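Local structure of domain of Unknown Function with a Cystatin-Like Fold (Nostoc punctiforme, 2RGQ) at residues D8-F19 against K113-R123. The protein is of unknown function but has a cystatin-like fold and belongs to the SnoaL-like family of the NTF2 clan, whose members often enclose a pocket. Residues are numbered along the deposited sequence; the frame is centred on the assembly and turned at random.
Sequences DKLEIMELAARF and KINGKWYLILR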
loop_
_atom_site.group_PDB
_atom_site.type_symbol
_atom_site.label_atom_id
_atom_site.label_comp_id
_atom_site.label_asym_id
_atom_site.label_seq_id
_atom_site.Cartn_x
_atom_site.Cartn_y
_atom_site.Cartn_z
ATOM N N ASP B 8 17.725 -1.572 0.925
ATOM C CA ASP B 8 17.676 -0.675 -0.247
ATOM C C ASP B 8 16.246 -0.542 -0.800
ATOM O O ASP B 8 15.782 0.565 -1.066
ATOM C CB ASP B 8 18.573 -1.124 -1.431
ATOM C CG ASP B 8 20.080 -1.041 -1.146
ATOM O OD1 ASP B 8 20.543 -0.113 -0.449
ATOM O OD2 ASP B 8 20.825 -1.933 -1.658
ATOM N N LYS B 9 15.576 -1.663 -1.017
ATOM C CA LYS B 9 14.189 -1.658 -1.505
ATOM C C LYS B 9 13.246 -0.846 -0.610
ATOM O O LYS B 9 12.446 -0.052 -1.097
ATOM C CB LYS B 9 13.685 -3.102 -1.671
ATOM C CG LYS B 9 14.384 -3.857 -2.869
ATOM C CD LYS B 9 13.550 -5.077 -3.282
ATOM C CE LYS B 9 13.944 -5.600 -4.660
ATOM N NZ LYS B 9 12.917 -6.596 -5.128
ATOM N N LEU B 10 13.347 -1.072 0.706
ATOM C CA LEU B 10 12.519 -0.337 1.675
ATOM C C LEU B 10 12.791 1.166 1.612
ATOM O O LEU B 10 11.844 1.973 1.603
ATOM C CB LEU B 10 12.693 -0.906 3.069
ATOM C CG LEU B 10 12.186 -2.301 3.328
ATOM C CD1 LEU B 10 12.755 -2.836 4.606
ATOM C CD2 LEU B 10 10.641 -2.329 3.409
ATOM N N GLU B 11 14.061 1.544 1.515
ATOM C CA GLU B 11 14.466 2.969 1.353
ATOM C C GLU B 11 13.931 3.555 0.053
ATOM O O GLU B 11 13.466 4.699 0.012
ATOM C CB GLU B 11 15.994 3.153 1.444
ATOM C CG GLU B 11 16.420 4.616 1.731
ATOM C CD GLU B 11 17.924 4.843 1.792
ATOM O OE1 GLU B 11 18.603 3.902 2.237
ATOM O OE2 GLU B 11 18.420 5.945 1.388
ATOM N N ILE B 12 13.983 2.791 -1.030
ATOM C CA ILE B 12 13.454 3.289 -2.317
ATOM C C ILE B 12 11.926 3.473 -2.235
ATOM O O ILE B 12 11.394 4.471 -2.741
ATOM C CB ILE B 12 13.860 2.347 -3.480
ATOM C CG1 ILE B 12 15.374 2.388 -3.717
ATOM C CG2 ILE B 12 13.135 2.649 -4.770
ATOM C CD1 ILE B 12 15.889 1.177 -4.483
HETATM N N MSE B 13 11.226 2.523 -1.635
HETATM C CA MSE B 13 9.795 2.648 -1.431
HETATM C C MSE B 13 9.493 3.884 -0.575
HETATM O O MSE B 13 8.520 4.577 -0.830
HETATM C CB MSE B 13 9.200 1.375 -0.815
HETATM C CG MSE B 13 9.013 0.288 -1.856
HETATM SE SE MSE B 13 8.151 -1.194 -1.019
HETATM C CE MSE B 13 9.621 -1.826 -0.242
ATOM N N GLU B 14 10.309 4.133 0.448
ATOM C CA GLU B 14 10.167 5.352 1.291
ATOM C C GLU B 14 10.329 6.666 0.516
ATOM O O GLU B 14 9.714 7.667 0.864
ATOM C CB GLU B 14 11.089 5.300 2.502
ATOM C CG GLU B 14 10.530 4.459 3.615
ATOM C CD GLU B 14 11.372 4.525 4.894
ATOM O OE1 GLU B 14 12.251 5.427 4.986
ATOM O OE2 GLU B 14 11.133 3.691 5.813
ATOM N N LEU B 15 11.037 6.657 -0.612
ATOM C CA LEU B 15 11.118 7.885 -1.428
ATOM C C LEU B 15 9.739 8.269 -1.914
ATOM O O LEU B 15 9.396 9.456 -1.854
ATOM C CB LEU B 15 11.978 7.730 -2.663
ATOM C CG LEU B 15 13.479 7.606 -2.461
ATOM C CD1 LEU B 15 14.219 7.087 -3.723
ATOM C CD2 LEU B 15 14.036 8.955 -1.967
ATOM N N ALA B 16 8.973 7.283 -2.413
ATOM C CA ALA B 16 7.587 7.516 -2.863
ATOM C C ALA B 16 6.716 8.007 -1.695
ATOM O O ALA B 16 6.013 9.001 -1.820
ATOM C CB ALA B 16 7.005 6.269 -3.452
ATOM N N ALA B 17 6.796 7.310 -0.565
ATOM C CA ALA B 17 6.043 7.667 0.638
ATOM C C ALA B 17 6.402 9.066 1.129
ATOM O O ALA B 17 5.501 9.884 1.378
ATOM C CB ALA B 17 6.234 6.599 1.754
ATOM N N ARG B 18 7.693 9.414 1.110
ATOM C CA ARG B 18 8.154 10.767 1.492
ATOM C C ARG B 18 7.675 11.863 0.516
ATOM O O ARG B 18 7.180 12.899 0.965
ATOM C CB ARG B 18 9.680 10.788 1.632
ATOM C CG ARG B 18 10.176 10.078 2.869
ATOM C CD ARG B 18 11.670 9.792 2.740
ATOM N NE ARG B 18 12.468 11.017 2.625
ATOM C CZ ARG B 18 13.665 11.100 2.025
ATOM N NH1 ARG B 18 14.218 10.056 1.450
ATOM N NH2 ARG B 18 14.316 12.254 2.004
ATOM N N PHE B 19 7.781 11.608 -0.794
ATOM C CA PHE B 19 7.266 12.490 -1.843
ATOM C C PHE B 19 5.798 12.785 -1.617
ATOM O O PHE B 19 5.386 13.968 -1.592
ATOM C CB PHE B 19 7.464 11.802 -3.219
ATOM C CG PHE B 19 6.979 12.588 -4.417
ATOM C CD1 PHE B 19 5.628 12.646 -4.734
ATOM C CD2 PHE B 19 7.866 13.114 -5.334
ATOM C CE1 PHE B 19 5.156 13.312 -5.848
ATOM C CE2 PHE B 19 7.364 13.793 -6.499
ATOM C CZ PHE B 19 6.051 13.866 -6.746
ATOM N N LYS B 113 21.740 5.720 -5.775
ATOM C CA LYS B 113 22.388 5.853 -4.465
ATOM C C LYS B 113 23.547 6.821 -4.672
ATOM O O LYS B 113 24.454 6.543 -5.444
ATOM C CB LYS B 113 22.855 4.521 -3.961
ATOM C CG LYS B 113 23.505 4.562 -2.618
ATOM C CD LYS B 113 23.856 3.192 -2.105
ATOM C CE LYS B 113 22.641 2.441 -1.612
ATOM N NZ LYS B 113 22.966 0.962 -1.455
ATOM N N ILE B 114 23.480 7.961 -3.979
ATOM C CA ILE B 114 24.481 9.019 -4.021
ATOM C C ILE B 114 24.950 9.309 -2.579
ATOM O O ILE B 114 24.148 9.572 -1.697
ATOM C CB ILE B 114 23.930 10.317 -4.696
ATOM C CG1 ILE B 114 23.182 9.974 -5.996
ATOM C CG2 ILE B 114 25.067 11.320 -4.924
ATOM C CD1 ILE B 114 22.563 11.174 -6.753
ATOM N N ASN B 115 26.268 9.219 -2.356
ATOM C CA ASN B 115 26.848 9.391 -1.029
ATOM C C ASN B 115 26.111 8.554 0.030
ATOM O O ASN B 115 25.832 9.020 1.146
ATOM C CB ASN B 115 26.900 10.853 -0.625
ATOM C CG ASN B 115 27.551 11.741 -1.671
ATOM O OD1 ASN B 115 28.524 11.389 -2.337
ATOM N ND2 ASN B 115 27.020 12.915 -1.793
ATOM N N GLY B 116 25.764 7.333 -0.354
ATOM C CA GLY B 116 25.137 6.369 0.511
ATOM C C GLY B 116 23.656 6.412 0.761
ATOM O O GLY B 116 23.165 5.621 1.586
ATOM N N LYS B 117 22.946 7.294 0.065
ATOM C CA LYS B 117 21.518 7.466 0.216
ATOM C C LYS B 117 20.823 7.401 -1.113
ATOM O O LYS B 117 21.353 7.939 -2.095
ATOM C CB LYS B 117 21.287 8.842 0.823
ATOM C CG LYS B 117 19.853 9.209 1.094
ATOM C CD LYS B 117 19.819 10.342 2.118
ATOM C CE LYS B 117 18.420 10.935 2.257
ATOM N NZ LYS B 117 17.405 9.962 2.700
ATOM N N TRP B 118 19.586 6.866 -1.120
ATOM C CA TRP B 118 18.813 6.785 -2.362
ATOM C C TRP B 118 18.065 8.084 -2.604
ATOM O O TRP B 118 17.528 8.723 -1.663
ATOM C CB TRP B 118 17.805 5.639 -2.369
ATOM C CG TRP B 118 18.429 4.312 -2.400
ATOM C CD1 TRP B 118 18.711 3.533 -1.341
ATOM C CD2 TRP B 118 18.844 3.596 -3.563
ATOM N NE1 TRP B 118 19.245 2.337 -1.760
ATOM C CE2 TRP B 118 19.360 2.359 -3.125
ATOM C CE3 TRP B 118 18.858 3.888 -4.923
ATOM C CZ2 TRP B 118 19.881 1.392 -4.014
ATOM C CZ3 TRP B 118 19.361 2.929 -5.829
ATOM C CH2 TRP B 118 19.877 1.697 -5.364
ATOM N N TYR B 119 18.044 8.465 -3.874
ATOM C CA TYR B 119 17.360 9.644 -4.366
ATOM C C TYR B 119 16.630 9.410 -5.670
ATOM O O TYR B 119 17.027 8.561 -6.465
ATOM C CB TYR B 119 18.378 10.744 -4.702
ATOM C CG TYR B 119 19.112 11.263 -3.532
ATOM C CD1 TYR B 119 18.570 12.278 -2.736
ATOM C CD2 TYR B 119 20.332 10.727 -3.177
ATOM C CE1 TYR B 119 19.258 12.752 -1.628
ATOM C CE2 TYR B 119 21.029 11.183 -2.060
ATOM C CZ TYR B 119 20.502 12.200 -1.303
ATOM O OH TYR B 119 21.208 12.599 -0.194
ATOM N N LEU B 120 15.543 10.143 -5.877
ATOM C CA LEU B 120 14.868 10.176 -7.159
ATOM C C LEU B 120 15.707 10.909 -8.229
ATOM O O LEU B 120 16.082 12.098 -8.056
ATOM C CB LEU B 120 13.513 10.906 -7.013
ATOM C CG LEU B 120 12.408 10.208 -6.207
ATOM C CD1 LEU B 120 11.261 11.193 -5.963
ATOM C CD2 LEU B 120 11.889 8.971 -6.924
ATOM N N ILE B 121 16.018 10.217 -9.327
ATOM C CA ILE B 121 16.653 10.849 -10.498
ATOM C C ILE B 121 15.582 11.324 -11.478
ATOM O O ILE B 121 15.678 12.412 -12.069
ATOM C CB ILE B 121 17.603 9.875 -11.251
ATOM C CG1 ILE B 121 18.747 9.427 -10.308
ATOM C CG2 ILE B 121 18.103 10.507 -12.598
ATOM C CD1 ILE B 121 19.627 10.573 -9.760
ATOM N N LEU B 122 14.598 10.466 -11.718
ATOM C CA LEU B 122 13.519 10.797 -12.602
ATOM C C LEU B 122 12.274 10.103 -12.184
ATOM O O LEU B 122 12.222 8.876 -12.158
ATOM C CB LEU B 122 13.825 10.396 -14.048
ATOM C CG LEU B 122 12.707 10.623 -15.072
ATOM C CD1 LEU B 122 12.278 12.084 -15.122
ATOM C CD2 LEU B 122 13.198 10.196 -16.415
ATOM N N ARG B 123 11.253 10.884 -11.867
ATOM C CA ARG B 123 9.925 10.349 -11.577
ATOM C C ARG B 123 9.007 10.778 -12.710
ATOM O O ARG B 123 8.878 11.980 -12.988
ATOM C CB ARG B 123 9.430 10.814 -10.205
ATOM C CG ARG B 123 7.937 10.561 -10.032
ATOM C CD ARG B 123 7.464 10.753 -8.638
ATOM N NE ARG B 123 7.630 9.491 -7.922
ATOM C CZ ARG B 123 6.813 9.043 -6.976
ATOM N NH1 ARG B 123 5.777 9.735 -6.532
ATOM N NH2 ARG B 123 7.043 7.856 -6.457
HETATM O O HOH W 1 16.632 7.920 0.710
HETATM O O HOH W 2 21.205 3.742 1.793
HETATM O O HOH W 3 16.410 11.105 -0.386
#
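Trp-118 packs its indole between Ile-12 and Lys-113, with Asp-8 and Glu-11 along its edge. CB meets Glu-11 OE2 and Leu-15 CD1; next, Ile-12 CG1 packs over one face of the indole, against CG and CD2. At the indole edge, Trp-118 CD1 meets Glu-11 CD at 3.5 Å, with the carboxylate and ring planes nearly perpendicular. Trp-118 NE1 donates to Asp-8 OD1 at 3.1 Å, the oxygen being only 6° out of the indole plane, and CZ2 lies against Asp-8 CB. Over the six-membered ring sits Ile-12 CD1, 3.8 Å from the centroid of the Trp-118 ring, a CH-pi contact almost on the normal; Lys-113 CE covers the opposite face, nearer the rim. Lys-113 NZ completes a 2.8 Å salt bridge to Asp-8 OD1 and also bonds to Tyr-82 O. With both donors above the same face of the carboxylate, Asp-8 OD1 is gripped twice. Glu-11, its CG trans to the backbone N and its chain extended, brings Glu-11 OE2 to Trp-118 N at 2.9 Å, nearly straight at 177°. A phenylalanine in place of Trp-118 would probably leave Asp-8 OD1 without its indole donor and Ile-12 CD1 with less ring to cover. At the other end, Arg-123 CZ stands 4.4 Å from the Phe-19 ring centroid, a cation-pi contact over the face, while Arg-123 NE pairs with Asp-109. Segment 8-19 of helix 6-25 thus packs on the sheet of the cystatin-like fold, crossing strand 117-120 at -41°, with Val-111 of neighbouring strand 101-114 and Ile-78 of strand 69-80 continuing the apolar layer.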